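Local coordinates for protein probable porin (Pseudomonas aeruginosa, PDB 2Y0H) that probably works as an outer-membrane porin of the OprD family, its antiparallel beta-barrel giving small solutes a route across the membrane, at residues Ser102-Gln107 with Leu135-Ile140; Glu141-Thr146 with Ala181-Ala186; Ala147-Lys152 with Ser175-Leu180. All coordinates share one frame; numbering follows the deposited sequence.

How the interactions relate
All three interactions join neighbouring strands of one closed antiparallel barrel. Interaction 1 pairs strands 104-108 and 129-137; interactions 2 and 3 are two successive lengths of the pairing between strands 143-154 and 178-186, their centres about 19 Å apart. Strand 143-154 also borders strand 129-137, so L145 N meets S137 O at 2.8 Å and interaction 1 adjoins interaction 2. Interactions 1 and 2 are surface contacts, whereas interaction 3 is partly buried. Their chemistry differs accordingly: a carboxylate gripped by hydroxyls and a backbone N-H in interaction 1, backbone bonds alone in interaction 2, with threonines on one face and leucine, alanine and tyrosine on the other, and an amide chain backed by buried apolar groups in interaction 3.

Interaction 1. Residues Ser102-Gln107 with Leu135-Ile140; sequences SQTQLQ and LTSSEI
The carboxylate of E139 meets S102, Q103 and T104 from three directions. S102 OG donates to the syn lone pair of OE1 (2.8 Å), and T104 OG1 donates to the anti lone pair of OE2 (2.7 Å). Q103 N reaches the same OE2 at 2.9 Å from above the plane, 37° out of it. OE2 thus accepts two bonds, and three donors together fix the rotation of the group and would stabilise its negative charge. The side-chain amide of Q103 stands 60° from the carboxylate plane and takes no bond from it. A bend at chi2 (-65°) carries CD of E139 back to the beginning of the other strand. T104 OG1 also lies only 2.5 Å from S137 OG, a separation so short that the bond is doubtful.

Beyond this end the contact is regular antiparallel pairing between adjacent strands of an 18-stranded barrel. Q105 and T136 form a hydrogen-bonded pair, with Q105 N to T136 O at 2.8 Å and T136 N to Q105 O at 2.9 Å, flanked by the non-hydrogen-bonded pairs T104-S137 and L106-L135. T104, S137, L106 and L135 share a face. L106 touches a bound detergent molecule there, which is consistent with this being the membrane side. On it, L135 CD2 packs on T104 CG2 (3.5 Å) and, more loosely, against L106 CB. Q105 and T136 lie on the other face, where a water donates to Q105 O and accepts from Q107 NE2.

Interaction 2. Residues Glu141-Thr146 with Ala181-Ala186; sequences EGLTLT and AGATYA
Strands 143-146 and 181-186 run antiparallel, their directions 173° apart and their axes 4.6 Å at closest approach. This is the pairing of two neighbouring staves of the porin beta-barrel, with T144-T184 and T146-G182 as hydrogen-bonded pairs and L143-Y185 and L145-A183 as non-hydrogen-bonded ones. The T144-T184 bonds lie in the carbonyl planes, whereas at T146-G182 the donors are tilted, G182 N by 31° from the plane of T146 O. G182 brings no side chain to its pair, and the backbone bond from its N to T146 O is 2.8 Å long.

T144 and T184 lie side by side and point the same way. The chi1 of T184 (57°) sets OG1 between its own backbone N and carbonyl carbon, and this oxygen rests against T144 CB at 3.4 Å. The two hydroxyls do not bond one another; T144 OG1 has instead a weak bond to S138 OG, and T184 also packs on S194 and Y196 of the next strand. The opposite face carries the apolar contacts. L145 CD2 sits on A183 CB at 3.6 Å, near a bound detergent molecule, and L143 CB meets the edge of the Y185 ring, while L143 CD1 rests against the backbone carbonyl T184 O at 3.4 Å.

At the turn end, G142 O accepts from A186 N at 3.0 Å. The same oxygen stands obliquely to the Y185 ring, 3.1 Å from CD1, while E141 O lies near the ring plane, 3.7 Å from CE1.

Interaction 3. Residues Ala147-Lys152 with Ser175-Leu180; sequences AGQLWK and SDEFNL
Q149 reaches N179 on a nearly straight chain: CG is anti to the backbone N (chi1 -172°), and chi2 of -177° carries CD onward. N179 lies alongside, pointing the same way. Q149 NE2 donates to a lone pair of N179 OD1 at 2.9 Å, close to both amide planes, which are 34° apart. The bonds continue at either end: W151 NE1 donates to Q149 OE1 (2.7 Å) in its ring plane, and N179 ND2 donates to the anti lone pair of E177 OE2 (2.8 Å).

Behind this polar row run the hydrogen-bonded pairs G148-L180 and L150-F178 of two adjacent barrel strands. W151 and K152 both face D131 on the preceding strand, a classic beta bulge. On the other face L150 CD1 packs obliquely on F178 CD2 (3.8 Å), and L180 CD1 lies 3.6 Å from G148 N. L150 and L180 also press on strand 111-115.

Four side chains linked by three bonds fix both amide flips, and the carboxylate of E177 would polarise the N179 amide. W151 touches a bound detergent, consistent with this face of the sheet being turned to the membrane.

Interaction 1. Residues Ser102-Gln107 with Leu135-Ile140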
loop_
_atom_site.group_PDB
_atom_site.type_symbol
_atom_site.label_atom_id
_atom_site.label_comp_id
_atom_site.label_asym_id
_atom_site.label_seq_id
_atom_site.Cartn_x
_atom_site.Cartn_y
_atom_site.Cartn_z
ATOM N N SER A 102 -23.318 -17.322 1.485
ATOM C CA SER A 102 -24.030 -16.053 1.588
ATOM C C SER A 102 -23.105 -14.898 1.229
ATOM O O SER A 102 -22.689 -14.775 0.075
ATOM C CB SER A 102 -24.608 -15.856 2.985
ATOM O OG SER A 102 -25.421 -14.695 3.008
ATOM N N GLN A 103 -22.770 -14.066 2.213
ATOM C CA GLN A 103 -21.909 -12.900 1.977
ATOM C C GLN A 103 -20.557 -13.035 2.679
ATOM O O GLN A 103 -19.889 -12.041 2.962
ATOM C CB GLN A 103 -22.602 -11.608 2.435
ATOM C CG GLN A 103 -23.952 -11.352 1.781
ATOM C CD GLN A 103 -23.847 -11.158 0.280
ATOM O OE1 GLN A 103 -22.874 -10.589 -0.223
ATOM N NE2 GLN A 103 -24.850 -11.640 -0.447
ATOM N N THR A 104 -20.161 -14.263 2.970
ATOM C CA THR A 104 -18.932 -14.506 3.708
ATOM C C THR A 104 -17.970 -15.316 2.844
ATOM O O THR A 104 -18.378 -16.237 2.133
ATOM C CB THR A 104 -19.222 -15.220 5.046
ATOM O OG1 THR A 104 -20.109 -14.410 5.830
ATOM C CG2 THR A 104 -17.937 -15.475 5.836
ATOM N N GLN A 105 -16.693 -14.955 2.887
ATOM C CA GLN A 105 -15.701 -15.641 2.084
ATOM C C GLN A 105 -14.468 -15.969 2.906
ATOM O O GLN A 105 -13.993 -15.152 3.684
ATOM C CB GLN A 105 -15.314 -14.791 0.876
ATOM C CG GLN A 105 -14.307 -15.468 -0.043
ATOM C CD GLN A 105 -14.353 -14.928 -1.463
ATOM O OE1 GLN A 105 -15.169 -14.066 -1.783
ATOM N NE2 GLN A 105 -13.481 -15.444 -2.323
ATOM N N LEU A 106 -13.961 -17.181 2.747
ATOM C CA LEU A 106 -12.688 -17.531 3.348
ATOM C C LEU A 106 -11.675 -17.803 2.241
ATOM O O LEU A 106 -11.968 -18.522 1.282
ATOM C CB LEU A 106 -12.829 -18.750 4.259
ATOM C CG LEU A 106 -11.522 -19.337 4.802
ATOM C CD1 LEU A 106 -10.855 -18.374 5.777
ATOM C CD2 LEU A 106 -11.747 -20.702 5.441
ATOM N N GLN A 107 -10.487 -17.220 2.365
ATOM C CA GLN A 107 -9.413 -17.542 1.435
ATOM C C GLN A 107 -8.249 -18.112 2.210
ATOM O O GLN A 107 -7.868 -17.561 3.230
ATOM C CB GLN A 107 -8.952 -16.296 0.704
ATOM C CG GLN A 107 -10.057 -15.552 -0.010
ATOM C CD GLN A 107 -9.582 -14.220 -0.525
ATOM O OE1 GLN A 107 -9.041 -14.132 -1.624
ATOM N NE2 GLN A 107 -9.752 -13.174 0.281
ATOM N N LEU A 135 -10.762 -14.187 6.374
ATOM C CA LEU A 135 -12.215 -14.341 6.385
ATOM C C LEU A 135 -12.819 -12.954 6.276
ATOM O O LEU A 135 -12.454 -12.067 7.038
ATOM C CB LEU A 135 -12.650 -15.011 7.696
ATOM C CG LEU A 135 -14.062 -15.545 7.995
ATOM C CD1 LEU A 135 -14.999 -14.421 8.411
ATOM C CD2 LEU A 135 -14.657 -16.376 6.852
ATOM N N THR A 136 -13.706 -12.752 5.305
ATOM C CA THR A 136 -14.405 -11.472 5.158
ATOM C C THR A 136 -15.904 -11.739 5.140
ATOM O O THR A 136 -16.365 -12.716 4.553
ATOM C CB THR A 136 -14.011 -10.717 3.865
ATOM O OG1 THR A 136 -14.440 -11.465 2.719
ATOM C CG2 THR A 136 -12.508 -10.530 3.777
ATOM N N SER A 137 -16.677 -10.884 5.790
ATOM C CA SER A 137 -18.096 -11.155 5.867
ATOM C C SER A 137 -18.880 -9.859 5.850
ATOM O O SER A 137 -18.584 -8.938 6.606
ATOM C CB SER A 137 -18.408 -11.977 7.115
ATOM O OG SER A 137 -19.773 -12.326 7.163
ATOM N N SER A 138 -19.878 -9.806 4.975
ATOM C CA SER A 138 -20.691 -8.614 4.779
ATOM C C SER A 138 -22.161 -8.988 4.827
ATOM O O SER A 138 -22.933 -8.616 3.943
ATOM C CB SER A 138 -20.376 -7.997 3.417
ATOM O OG SER A 138 -18.986 -7.745 3.297
ATOM N N GLU A 139 -22.532 -9.746 5.856
ATOM C CA GLU A 139 -23.894 -10.254 6.008
ATOM C C GLU A 139 -24.883 -9.143 6.335
ATOM O O GLU A 139 -26.037 -9.198 5.924
ATOM C CB GLU A 139 -23.956 -11.318 7.108
ATOM C CG GLU A 139 -23.092 -12.546 6.865
ATOM C CD GLU A 139 -23.539 -13.349 5.659
ATOM O OE1 GLU A 139 -24.729 -13.255 5.287
ATOM O OE2 GLU A 139 -22.696 -14.077 5.087
ATOM N N ILE A 140 -24.428 -8.148 7.092
ATOM C CA ILE A 140 -25.290 -7.055 7.545
ATOM C C ILE A 140 -25.044 -5.789 6.725
ATOM O O ILE A 140 -23.897 -5.408 6.506
ATOM C CB ILE A 140 -25.064 -6.732 9.036
ATOM C CG1 ILE A 140 -25.670 -7.812 9.922
ATOM C CG2 ILE A 140 -25.684 -5.380 9.405
ATOM C CD1 ILE A 140 -24.859 -9.074 9.995
HETATM O O HOH W 1 -17.572 -9.834 2.258
HETATM O O HOH W 2 -11.682 -13.380 2.435
#

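Interaction 2. Residues Glu141-Thr146 with Ala181-Ala186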
loop_
_atom_site.group_PDB
_atom_site.type_symbol
_atom_site.label_atom_id
_atom_site.label_comp_id
_atom_site.label_asym_id
_atom_site.label_seq_id
_atom_site.Cartn_x
_atom_site.Cartn_y
_atom_site.Cartn_z
ATOM N N GLU A 141 -26.122 -5.142 6.284
ATOM C CA GLU A 141 -26.026 -3.936 5.462
ATOM C C GLU A 141 -25.023 -2.933 6.014
ATOM O O GLU A 141 -25.079 -2.575 7.185
ATOM C CB GLU A 141 -27.398 -3.263 5.335
ATOM C CG GLU A 141 -28.390 -4.009 4.449
ATOM C CD GLU A 141 -29.743 -3.312 4.367
ATOM O OE1 GLU A 141 -29.840 -2.131 4.773
ATOM O OE2 GLU A 141 -30.712 -3.950 3.900
ATOM N N GLY A 142 -24.107 -2.488 5.160
ATOM C CA GLY A 142 -23.161 -1.445 5.523
ATOM C C GLY A 142 -22.032 -1.882 6.447
ATOM O O GLY A 142 -21.227 -1.052 6.879
ATOM N N LEU A 143 -21.963 -3.179 6.751
ATOM C CA LEU A 143 -20.960 -3.685 7.676
ATOM C C LEU A 143 -20.080 -4.747 7.049
ATOM O O LEU A 143 -20.572 -5.725 6.496
ATOM C CB LEU A 143 -21.617 -4.258 8.931
ATOM C CG LEU A 143 -20.655 -4.861 9.961
ATOM C CD1 LEU A 143 -19.773 -3.763 10.581
ATOM C CD2 LEU A 143 -21.433 -5.618 11.043
ATOM N N THR A 144 -18.769 -4.567 7.148
ATOM C CA THR A 144 -17.839 -5.593 6.692
ATOM C C THR A 144 -16.940 -6.017 7.835
ATOM O O THR A 144 -16.308 -5.189 8.480
ATOM C CB THR A 144 -16.985 -5.107 5.517
ATOM O OG1 THR A 144 -17.855 -4.656 4.475
ATOM C CG2 THR A 144 -16.106 -6.249 4.972
ATOM N N LEU A 145 -16.904 -7.310 8.103
ATOM C CA LEU A 145 -16.091 -7.808 9.189
ATOM C C LEU A 145 -14.952 -8.604 8.600
ATOM O O LEU A 145 -15.135 -9.335 7.626
ATOM C CB LEU A 145 -16.925 -8.677 10.130
ATOM C CG LEU A 145 -18.124 -7.959 10.762
ATOM C CD1 LEU A 145 -18.885 -8.882 11.695
ATOM C CD2 LEU A 145 -17.692 -6.679 11.487
ATOM N N THR A 146 -13.773 -8.455 9.188
ATOM C CA THR A 146 -12.591 -9.153 8.702
ATOM C C THR A 146 -11.827 -9.818 9.848
ATOM O O THR A 146 -11.716 -9.273 10.952
ATOM C CB THR A 146 -11.652 -8.200 7.941
ATOM O OG1 THR A 146 -12.376 -7.576 6.880
ATOM C CG2 THR A 146 -10.454 -8.963 7.356
ATOM N N ALA A 181 -7.915 -8.333 12.793
ATOM C CA ALA A 181 -9.366 -8.357 12.877
ATOM C C ALA A 181 -9.846 -6.938 12.670
ATOM O O ALA A 181 -9.203 -5.994 13.132
ATOM C CB ALA A 181 -9.827 -8.890 14.226
ATOM N N GLY A 182 -10.962 -6.783 11.962
ATOM C CA GLY A 182 -11.444 -5.461 11.648
ATOM C C GLY A 182 -12.924 -5.354 11.358
ATOM O O GLY A 182 -13.603 -6.342 11.099
ATOM N N ALA A 183 -13.410 -4.119 11.386
ATOM C CA ALA A 183 -14.792 -3.825 11.073
ATOM C C ALA A 183 -14.831 -2.479 10.410
ATOM O O ALA A 183 -14.186 -1.536 10.871
ATOM C CB ALA A 183 -15.640 -3.815 12.351
ATOM N N THR A 184 -15.567 -2.391 9.310
ATOM C CA THR A 184 -15.853 -1.107 8.691
ATOM C C THR A 184 -17.361 -0.936 8.660
ATOM O O THR A 184 -18.085 -1.866 8.325
ATOM C CB THR A 184 -15.304 -1.005 7.249
ATOM O OG1 THR A 184 -15.840 -2.075 6.461
ATOM C CG2 THR A 184 -13.793 -1.096 7.236
ATOM N N TYR A 185 -17.834 0.249 9.019
ATOM C CA TYR A 185 -19.259 0.527 8.972
ATOM C C TYR A 185 -19.571 1.841 8.273
ATOM O O TYR A 185 -19.057 2.890 8.664
ATOM C CB TYR A 185 -19.879 0.539 10.373
ATOM C CG TYR A 185 -21.381 0.687 10.307
ATOM C CD1 TYR A 185 -22.157 -0.290 9.688
ATOM C CD2 TYR A 185 -22.024 1.810 10.823
ATOM C CE1 TYR A 185 -23.533 -0.166 9.596
ATOM C CE2 TYR A 185 -23.404 1.943 10.738
ATOM C CZ TYR A 185 -24.152 0.946 10.124
ATOM O OH TYR A 185 -25.519 1.051 10.026
ATOM N N ALA A 186 -20.415 1.778 7.243
ATOM C CA ALA A 186 -20.925 2.984 6.582
ATOM C C ALA A 186 -22.134 3.538 7.320
ATOM O O ALA A 186 -23.251 3.070 7.122
ATOM C CB ALA A 186 -21.291 2.692 5.146
#

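Interaction 3. Residues Ala147-Lys152 with Ser175-Leu180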
loop_
_atom_site.group_PDB
_atom_site.type_symbol
_atom_site.label_atom_id
_atom_site.label_comp_id
_atom_site.label_asym_id
_atom_site.label_seq_id
_atom_site.Cartn_x
_atom_site.Cartn_y
_atom_site.Cartn_z
ATOM N N ALA A 147 -11.325 -11.012 9.582
ATOM C CA ALA A 147 -10.497 -11.716 10.545
ATOM C C ALA A 147 -9.519 -12.537 9.742
ATOM O O ALA A 147 -9.895 -13.189 8.766
ATOM C CB ALA A 147 -11.348 -12.609 11.465
ATOM N N GLY A 148 -8.252 -12.481 10.123
ATOM C CA GLY A 148 -7.242 -13.153 9.343
ATOM C C GLY A 148 -5.988 -13.488 10.119
ATOM O O GLY A 148 -5.739 -12.974 11.204
ATOM N N GLN A 149 -5.194 -14.380 9.550
ATOM C CA GLN A 149 -3.886 -14.636 10.089
ATOM C C GLN A 149 -2.935 -14.796 8.924
ATOM O O GLN A 149 -3.210 -15.552 7.991
ATOM C CB GLN A 149 -3.907 -15.897 10.942
ATOM C CG GLN A 149 -2.614 -16.161 11.713
ATOM C CD GLN A 149 -2.677 -17.473 12.479
ATOM O OE1 GLN A 149 -2.591 -18.539 11.882
ATOM N NE2 GLN A 149 -2.862 -17.397 13.797
ATOM N N LEU A 150 -1.822 -14.076 8.974
ATOM C CA LEU A 150 -0.758 -14.225 7.977
ATOM C C LEU A 150 0.422 -14.958 8.611
ATOM O O LEU A 150 0.769 -14.693 9.779
ATOM C CB LEU A 150 -0.314 -12.849 7.462
ATOM C CG LEU A 150 -1.430 -11.878 7.071
ATOM C CD1 LEU A 150 -0.811 -10.584 6.589
ATOM C CD2 LEU A 150 -2.338 -12.485 5.988
ATOM N N TRP A 151 1.032 -15.869 7.848
ATOM C CA TRP A 151 2.100 -16.717 8.369
ATOM C C TRP A 151 3.442 -16.361 7.746
ATOM O O TRP A 151 4.488 -16.536 8.373
ATOM C CB TRP A 151 1.803 -18.202 8.142
ATOM C CG TRP A 151 0.373 -18.563 8.363
ATOM C CD1 TRP A 151 -0.363 -18.340 9.492
ATOM C CD2 TRP A 151 -0.502 -19.217 7.434
ATOM N NE1 TRP A 151 -1.647 -18.804 9.318
ATOM C CE2 TRP A 151 -1.759 -19.343 8.062
ATOM C CE3 TRP A 151 -0.348 -19.697 6.130
ATOM C CZ2 TRP A 151 -2.855 -19.924 7.432
ATOM C CZ3 TRP A 151 -1.439 -20.285 5.510
ATOM C CH2 TRP A 151 -2.673 -20.395 6.163
ATOM N N LYS A 152 3.424 -15.866 6.513
ATOM C CA LYS A 152 4.669 -15.431 5.877
ATOM C C LYS A 152 4.525 -14.319 4.863
ATOM O O LYS A 152 3.490 -14.167 4.220
ATOM C CB LYS A 152 5.447 -16.595 5.253
ATOM C CG LYS A 152 4.615 -17.683 4.624
ATOM C CD LYS A 152 5.498 -18.607 3.786
ATOM C CE LYS A 152 6.699 -19.117 4.578
ATOM N NZ LYS A 152 6.298 -20.014 5.698
ATOM N N SER A 175 8.532 -13.599 13.811
ATOM C CA SER A 175 7.372 -14.348 14.260
ATOM C C SER A 175 6.649 -14.856 13.035
ATOM O O SER A 175 6.661 -14.197 11.991
ATOM C CB SER A 175 6.474 -13.440 15.113
ATOM O OG SER A 175 5.135 -13.906 15.189
ATOM N N ASP A 176 6.034 -16.030 13.134
ATOM C CA ASP A 176 5.324 -16.580 11.985
ATOM C C ASP A 176 3.816 -16.363 12.081
ATOM O O ASP A 176 3.038 -17.026 11.404
ATOM C CB ASP A 176 5.644 -18.062 11.788
ATOM C CG ASP A 176 5.278 -18.921 13.000
ATOM O OD1 ASP A 176 4.672 -18.409 13.977
ATOM O OD2 ASP A 176 5.591 -20.131 12.958
ATOM N N GLU A 177 3.408 -15.420 12.915
ATOM C CA GLU A 177 1.993 -15.249 13.183
ATOM C C GLU A 177 1.567 -13.781 13.302
ATOM O O GLU A 177 1.850 -13.108 14.290
ATOM C CB GLU A 177 1.599 -16.044 14.433
ATOM C CG GLU A 177 0.174 -15.826 14.900
ATOM C CD GLU A 177 -0.203 -16.745 16.056
ATOM O OE1 GLU A 177 0.470 -17.784 16.249
ATOM O OE2 GLU A 177 -1.176 -16.424 16.764
ATOM N N PHE A 178 0.890 -13.296 12.270
ATOM C CA PHE A 178 0.314 -11.963 12.296
ATOM C C PHE A 178 -1.196 -12.083 12.316
ATOM O O PHE A 178 -1.807 -12.564 11.363
ATOM C CB PHE A 178 0.754 -11.151 11.081
ATOM C CG PHE A 178 0.205 -9.752 11.066
ATOM C CD1 PHE A 178 0.680 -8.806 11.955
ATOM C CD2 PHE A 178 -0.801 -9.390 10.182
ATOM C CE1 PHE A 178 0.181 -7.517 11.956
ATOM C CE2 PHE A 178 -1.296 -8.093 10.180
ATOM C CZ PHE A 178 -0.804 -7.164 11.070
ATOM N N ASN A 179 -1.797 -11.663 13.416
ATOM C CA ASN A 179 -3.237 -11.759 13.566
ATOM C C ASN A 179 -3.895 -10.420 13.307
ATOM O O ASN A 179 -3.415 -9.380 13.771
ATOM C CB ASN A 179 -3.585 -12.260 14.968
ATOM C CG ASN A 179 -3.125 -13.694 15.203
ATOM O OD1 ASN A 179 -3.317 -14.566 14.349
ATOM N ND2 ASN A 179 -2.515 -13.942 16.364
ATOM N N LEU A 180 -4.999 -10.441 12.566
ATOM C CA LEU A 180 -5.715 -9.203 12.259
ATOM C C LEU A 180 -7.234 -9.378 12.350
ATOM O O LEU A 180 -7.774 -10.438 12.035
ATOM C CB LEU A 180 -5.312 -8.690 10.872
ATOM C CG LEU A 180 -5.637 -9.551 9.644
ATOM C CD1 LEU A 180 -7.037 -9.239 9.100
ATOM C CD2 LEU A 180 -4.582 -9.343 8.549
#